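Local coordinates for protein methylocystis parvus OBBP MbnE (PDB 5ICQ) that probably binds the peptide-derived copper chelator methanobactin in the periplasm and takes part in its transport into the cell, at residues F152-K156 with Y167-A173; T291-S295 with Y355-Y360. All blocks are in the same frame, centred on the assembly; numbering follows the deposited sequence.

Interaction 1: residues F152-K156 with Y167-A173; sequences FDLLK and YGLVKSA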
loop_
_atom_site.group_PDB
_atom_site.type_symbol
_atom_site.label_atom_id
_atom_site.label_comp_id
_atom_site.label_asym_id
_atom_site.label_seq_id
_atom_site.Cartn_x
_atom_site.Cartn_y
_atom_site.Cartn_z
ATOM N N PHE A 152 -12.653 -18.744 8.767
ATOM C CA PHE A 152 -11.236 -19.068 8.895
ATOM C C PHE A 152 -10.874 -20.284 8.050
ATOM O O PHE A 152 -9.909 -20.250 7.281
ATOM C CB PHE A 152 -10.900 -19.312 10.366
ATOM C CG PHE A 152 -9.505 -19.824 10.595
ATOM C CD1 PHE A 152 -8.423 -18.955 10.570
ATOM C CD2 PHE A 152 -9.277 -21.170 10.849
ATOM C CE1 PHE A 152 -7.130 -19.425 10.786
ATOM C CE2 PHE A 152 -7.983 -21.644 11.066
ATOM C CZ PHE A 152 -6.915 -20.767 11.035
ATOM N N ASP A 153 -11.642 -21.369 8.182
ATOM C CA ASP A 153 -11.357 -22.582 7.411
ATOM C C ASP A 153 -11.458 -22.338 5.909
ATOM O O ASP A 153 -10.620 -22.822 5.137
ATOM C CB ASP A 153 -12.311 -23.701 7.812
ATOM C CG ASP A 153 -12.043 -24.219 9.203
ATOM O OD1 ASP A 153 -10.875 -24.156 9.645
ATOM O OD2 ASP A 153 -13.002 -24.704 9.842
ATOM N N LEU A 154 -12.489 -21.609 5.478
ATOM C CA LEU A 154 -12.690 -21.358 4.052
ATOM C C LEU A 154 -11.562 -20.511 3.481
ATOM O O LEU A 154 -11.034 -20.800 2.401
ATOM C CB LEU A 154 -14.034 -20.660 3.826
ATOM C CG LEU A 154 -14.336 -20.157 2.410
ATOM C CD1 LEU A 154 -14.411 -21.330 1.429
ATOM C CD2 LEU A 154 -15.632 -19.361 2.400
ATOM N N LEU A 155 -11.189 -19.451 4.193
ATOM C CA LEU A 155 -10.178 -18.540 3.674
ATOM C C LEU A 155 -8.788 -19.148 3.754
ATOM O O LEU A 155 -7.932 -18.857 2.905
ATOM C CB LEU A 155 -10.243 -17.219 4.440
ATOM C CG LEU A 155 -11.546 -16.473 4.164
ATOM C CD1 LEU A 155 -11.778 -15.346 5.179
ATOM C CD2 LEU A 155 -11.562 -15.933 2.739
ATOM N N LYS A 156 -8.544 -19.986 4.763
ATOM C CA LYS A 156 -7.281 -20.711 4.825
ATOM C C LYS A 156 -7.105 -21.605 3.605
ATOM O O LYS A 156 -5.995 -21.739 3.077
ATOM C CB LYS A 156 -7.213 -21.547 6.100
ATOM C CG LYS A 156 -5.915 -22.336 6.216
ATOM C CD LYS A 156 -5.685 -22.845 7.634
ATOM C CE LYS A 156 -6.474 -24.104 7.912
ATOM N NZ LYS A 156 -5.760 -24.963 8.910
ATOM N N TYR A 167 -2.917 -17.858 7.899
ATOM C CA TYR A 167 -3.866 -18.685 8.640
ATOM C C TYR A 167 -3.316 -20.090 8.835
ATOM O O TYR A 167 -3.622 -20.742 9.838
ATOM C CB TYR A 167 -5.229 -18.748 7.937
ATOM C CG TYR A 167 -5.959 -17.416 7.767
ATOM C CD1 TYR A 167 -5.421 -16.219 8.234
ATOM C CD2 TYR A 167 -7.191 -17.370 7.130
ATOM C CE1 TYR A 167 -6.096 -15.003 8.053
ATOM C CE2 TYR A 167 -7.869 -16.170 6.938
ATOM C CZ TYR A 167 -7.319 -14.991 7.397
ATOM O OH TYR A 167 -8.009 -13.815 7.190
ATOM N N GLY A 168 -2.483 -20.560 7.900
ATOM C CA GLY A 168 -1.851 -21.860 8.037
ATOM C C GLY A 168 -0.882 -21.962 9.197
ATOM O O GLY A 168 -0.531 -23.072 9.597
ATOM N N LEU A 169 -0.439 -20.830 9.748
ATOM C CA LEU A 169 0.465 -20.862 10.890
ATOM C C LEU A 169 -0.257 -21.155 12.195
ATOM O O LEU A 169 0.390 -21.562 13.166
ATOM C CB LEU A 169 1.214 -19.532 11.019
ATOM C CG LEU A 169 2.151 -19.101 9.893
ATOM C CD1 LEU A 169 2.596 -17.663 10.109
ATOM C CD2 LEU A 169 3.357 -20.024 9.838
ATOM N N VAL A 170 -1.578 -20.958 12.240
ATOM C CA VAL A 170 -2.325 -21.156 13.476
ATOM C C VAL A 170 -2.266 -22.620 13.884
ATOM O O VAL A 170 -2.471 -23.517 13.059
ATOM C CB VAL A 170 -3.778 -20.690 13.291
ATOM C CG1 VAL A 170 -4.606 -21.029 14.520
ATOM C CG2 VAL A 170 -3.815 -19.195 13.014
ATOM N N LYS A 171 -2.016 -22.872 15.172
ATOM C CA LYS A 171 -1.942 -24.257 15.633
ATOM C C LYS A 171 -3.329 -24.864 15.819
ATOM O O LYS A 171 -3.561 -26.013 15.430
ATOM C CB LYS A 171 -1.143 -24.339 16.930
ATOM C CG LYS A 171 0.337 -24.019 16.772
ATOM C CD LYS A 171 0.966 -24.925 15.727
ATOM C CE LYS A 171 2.492 -24.889 15.780
ATOM N NZ LYS A 171 3.039 -23.578 15.343
ATOM N N SER A 172 -4.264 -24.123 16.408
ATOM C CA SER A 172 -5.641 -24.593 16.467
ATOM C C SER A 172 -6.575 -23.397 16.541
ATOM O O SER A 172 -6.201 -22.331 17.034
ATOM C CB SER A 172 -5.896 -25.529 17.657
ATOM O OG SER A 172 -5.978 -24.816 18.877
ATOM N N ALA A 173 -7.789 -23.590 16.025
ATOM C CA ALA A 173 -8.870 -22.611 16.083
ATOM C C ALA A 173 -10.104 -23.325 16.607
ATOM O O ALA A 173 -10.595 -24.259 15.964
ATOM C CB ALA A 173 -9.157 -22.006 14.707
HETATM O O HOH W 1 -4.019 -23.310 10.654
#
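One water is gripped by three groups: it donates to Y167 O, 2.7 Å from that atom, and to V170 O (2.9 Å), and accepts from K156 NZ (3.0 Å), joining helix 145-158 to the 167-173 segment. The site belongs to two consecutive helices of the solute-binding fold, 145-158 and 161-168, leading into strand 172-175, which pairs with strand 180-184 in an antiparallel sheet. K156 reaches the water with its aliphatic part laid along Y167, its CB 3.9 Å from Y167 CB, and a bend at chi3 (81°) turns the amine to the water between the two carbonyls. Beneath this polar cluster F152 fills the interface. With CG anti to the backbone N (chi1 173°), its ring reaches Y167, V170 and A173: CE1 comes to 3.5 Å from Y167 CB, CZ meets V170 CB, and CE2 lies against A173 CB. The F152 and Y167 rings lie nearly parallel (27°) yet are displaced, with centroids 5.5 Å apart and little overlap. Y167 runs the other way, past F152, and has the K156 backbone N at its ring edge; its hydroxyl is hydrogen-bonded to Q163. Y183 of strand 180-184 and L197 of helix 193-198 add further apolar cover to F152. Next to K156, L155 turns its CB to the tyrosine edge, 3.6 Å from Y167 CE2.

Interaction 2: residues T291-S295 with Y355-Y360; sequences TTRWS and YYAGLY. With SO4 (sulfate ion), chain E.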
loop_
_atom_site.group_PDB
_atom_site.type_symbol
_atom_site.label_atom_id
_atom_site.label_comp_id
_atom_site.label_asym_id
_atom_site.label_seq_id
_atom_site.Cartn_x
_atom_site.Cartn_y
_atom_site.Cartn_z
ATOM N N THR A 291 -0.974 14.304 -14.123
ATOM C CA THR A 291 -0.387 15.634 -13.955
ATOM C C THR A 291 -0.908 16.608 -15.003
ATOM O O THR A 291 -1.096 17.795 -14.713
ATOM C CB THR A 291 1.143 15.576 -14.010
ATOM O OG1 THR A 291 1.569 14.873 -15.183
ATOM C CG2 THR A 291 1.687 14.879 -12.784
ATOM N N THR A 292 -1.142 16.132 -16.231
ATOM C CA THR A 292 -1.668 17.015 -17.273
ATOM C C THR A 292 -3.052 17.534 -16.905
ATOM O O THR A 292 -3.339 18.730 -17.043
ATOM C CB THR A 292 -1.715 16.282 -18.617
ATOM O OG1 THR A 292 -0.415 15.764 -18.928
ATOM C CG2 THR A 292 -2.149 17.231 -19.731
ATOM N N ARG A 293 -3.933 16.641 -16.444
ATOM C CA ARG A 293 -5.291 17.057 -16.125
ATOM C C ARG A 293 -5.306 17.951 -14.895
ATOM O O ARG A 293 -5.980 18.986 -14.882
ATOM C CB ARG A 293 -6.175 15.827 -15.914
ATOM C CG ARG A 293 -7.644 16.046 -16.167
ATOM C CD ARG A 293 -8.255 14.738 -16.648
ATOM N NE ARG A 293 -7.804 13.630 -15.824
ATOM C CZ ARG A 293 -7.785 12.364 -16.220
ATOM N NH1 ARG A 293 -8.194 12.041 -17.442
ATOM N NH2 ARG A 293 -7.343 11.428 -15.394
ATOM N N TRP A 294 -4.555 17.573 -13.858
ATOM C CA TRP A 294 -4.449 18.422 -12.675
ATOM C C TRP A 294 -3.927 19.795 -13.053
ATOM O O TRP A 294 -4.434 20.815 -12.571
ATOM C CB TRP A 294 -3.536 17.755 -11.640
ATOM C CG TRP A 294 -3.562 18.363 -10.249
ATOM C CD1 TRP A 294 -2.512 18.935 -9.591
ATOM C CD2 TRP A 294 -4.687 18.432 -9.348
ATOM N NE1 TRP A 294 -2.909 19.356 -8.335
ATOM C CE2 TRP A 294 -4.236 19.054 -8.162
ATOM C CE3 TRP A 294 -6.025 18.018 -9.426
ATOM C CZ2 TRP A 294 -5.078 19.279 -7.063
ATOM C CZ3 TRP A 294 -6.859 18.232 -8.334
ATOM C CH2 TRP A 294 -6.379 18.861 -7.166
ATOM N N SER A 295 -2.945 19.839 -13.963
ATOM C CA SER A 295 -2.300 21.097 -14.318
ATOM C C SER A 295 -3.224 22.007 -15.122
ATOM O O SER A 295 -3.262 23.218 -14.879
ATOM C CB SER A 295 -1.010 20.821 -15.092
ATOM O OG SER A 295 -0.402 22.032 -15.485
ATOM N N TYR A 355 7.755 16.593 -18.288
ATOM C CA TYR A 355 6.603 15.710 -18.429
ATOM C C TYR A 355 5.520 15.923 -17.387
ATOM O O TYR A 355 4.358 15.598 -17.656
ATOM C CB TYR A 355 7.029 14.233 -18.372
ATOM C CG TYR A 355 7.838 13.795 -19.566
ATOM C CD1 TYR A 355 7.269 13.787 -20.830
ATOM C CD2 TYR A 355 9.158 13.382 -19.433
ATOM C CE1 TYR A 355 7.986 13.393 -21.933
ATOM C CE2 TYR A 355 9.893 12.973 -20.544
ATOM C CZ TYR A 355 9.292 12.984 -21.791
ATOM O OH TYR A 355 9.977 12.595 -22.922
ATOM N N TYR A 356 5.850 16.438 -16.206
ATOM C CA TYR A 356 4.906 16.357 -15.095
ATOM C C TYR A 356 4.528 17.720 -14.536
ATOM O O TYR A 356 4.004 17.794 -13.417
ATOM C CB TYR A 356 5.468 15.459 -13.994
ATOM C CG TYR A 356 5.820 14.082 -14.523
ATOM C CD1 TYR A 356 4.845 13.260 -15.088
ATOM C CD2 TYR A 356 7.123 13.608 -14.463
ATOM C CE1 TYR A 356 5.166 11.995 -15.580
ATOM C CE2 TYR A 356 7.455 12.347 -14.953
ATOM C CZ TYR A 356 6.475 11.550 -15.507
ATOM O OH TYR A 356 6.817 10.302 -15.982
ATOM N N ALA A 357 4.770 18.788 -15.299
ATOM C CA ALA A 357 4.388 20.150 -14.922
ATOM C C ALA A 357 4.989 20.550 -13.580
ATOM O O ALA A 357 4.431 21.386 -12.861
ATOM C CB ALA A 357 2.863 20.321 -14.908
ATOM N N GLY A 358 6.132 19.955 -13.237
ATOM C CA GLY A 358 6.804 20.251 -11.983
ATOM C C GLY A 358 6.074 19.802 -10.737
ATOM O O GLY A 358 6.420 20.240 -9.636
ATOM N N LEU A 359 5.101 18.906 -10.868
ATOM C CA LEU A 359 4.214 18.593 -9.752
ATOM C C LEU A 359 4.740 17.511 -8.820
ATOM O O LEU A 359 4.200 17.347 -7.719
ATOM C CB LEU A 359 2.845 18.156 -10.285
ATOM C CG LEU A 359 2.060 19.303 -10.937
ATOM C CD1 LEU A 359 0.837 18.761 -11.657
ATOM C CD2 LEU A 359 1.651 20.349 -9.892
ATOM N N TYR A 360 5.749 16.752 -9.223
ATOM C CA TYR A 360 6.217 15.652 -8.399
ATOM C C TYR A 360 7.406 16.064 -7.541
ATOM O O TYR A 360 8.006 17.124 -7.722
ATOM C CB TYR A 360 6.588 14.461 -9.271
ATOM C CG TYR A 360 5.404 13.717 -9.838
ATOM C CD1 TYR A 360 4.311 13.396 -9.053
ATOM C CD2 TYR A 360 5.401 13.309 -11.166
ATOM C CE1 TYR A 360 3.241 12.677 -9.575
ATOM C CE2 TYR A 360 4.344 12.595 -11.691
ATOM C CZ TYR A 360 3.271 12.285 -10.904
ATOM O OH TYR A 360 2.233 11.567 -11.456
HETATM S S SO4 E . -5.977 8.641 -17.401
HETATM O O1 SO4 E . -6.736 7.432 -17.097
HETATM O O2 SO4 E . -4.921 8.326 -18.359
HETATM O O3 SO4 E . -6.860 9.651 -17.975
HETATM O O4 SO4 E . -5.384 9.145 -16.167
HETATM O O HOH W 2 1.855 16.708 -17.128
HETATM O O HOH W 3 0.690 11.579 -14.235
#
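A type I' beta turn, Y356 to L359, in the loop between helix 348-355 and strand 361-362 docks on the first turn of helix 291-296 in this solute-binding fold. T291 is the centre of the contact. Its CG2 meets the hydroxyl end of the Y360 ring, 3.6 Å from Y360 CZ, the two side chains crossing at about a right angle, while OG1 sits at the edge of the Y356 ring, in its plane, 3.7 Å from Y356 CD1. Chi1 of 51° sets that hydroxyl between the backbone N and the carbonyl carbon, where it binds a water (2.7 Å from T291 OG1) that also bonds T292 OG1 and donates to Y355 O. A second water accepts from T291 N and bonds Y360 OH; none of the hydrogen-bonded links between the two segments is direct. The Y356 ring is held between Y355 CB over one face and Y360 CE2 toward the rim of the other, and its hydroxyl bonds D454. R293 leads away from the turn and holds a sulfate, probably from the crystallisation liquor: R293 NH1 donates to sulfate O3 at 2.8 Å, and NH2 makes weak bonds to O3 and O4. Replacing R293 with alanine removes the guanidinium, and would probably leave the E288 carboxylate without this charged mate and the sulfate weakly held. W294, stacked on W577, offers its ring edge to the turn: L359 CD1 lies in the indole plane, 3.9 Å from W294 CD1.

Interactions 1 and 2 lie on opposite sides of the chain's centre, about 47 Å between centres and about 33 Å between nearest atoms, and share no helix or strand. Both are partly buried and rely on water rather than direct hydrogen bonds to join their polar atoms. Interaction 1 is local, with ten residues between its segments, and is dominated by one inserted phenylalanine under a lysine-water cluster. Interaction 2 links segments with 59 residues between them, and its apolar part centres on a threonine methyl and a leucine, set against W577 of strand 576-581 and the tyrosines of the loop, with an arginine nearby that takes a sulfate but does not touch the other segment.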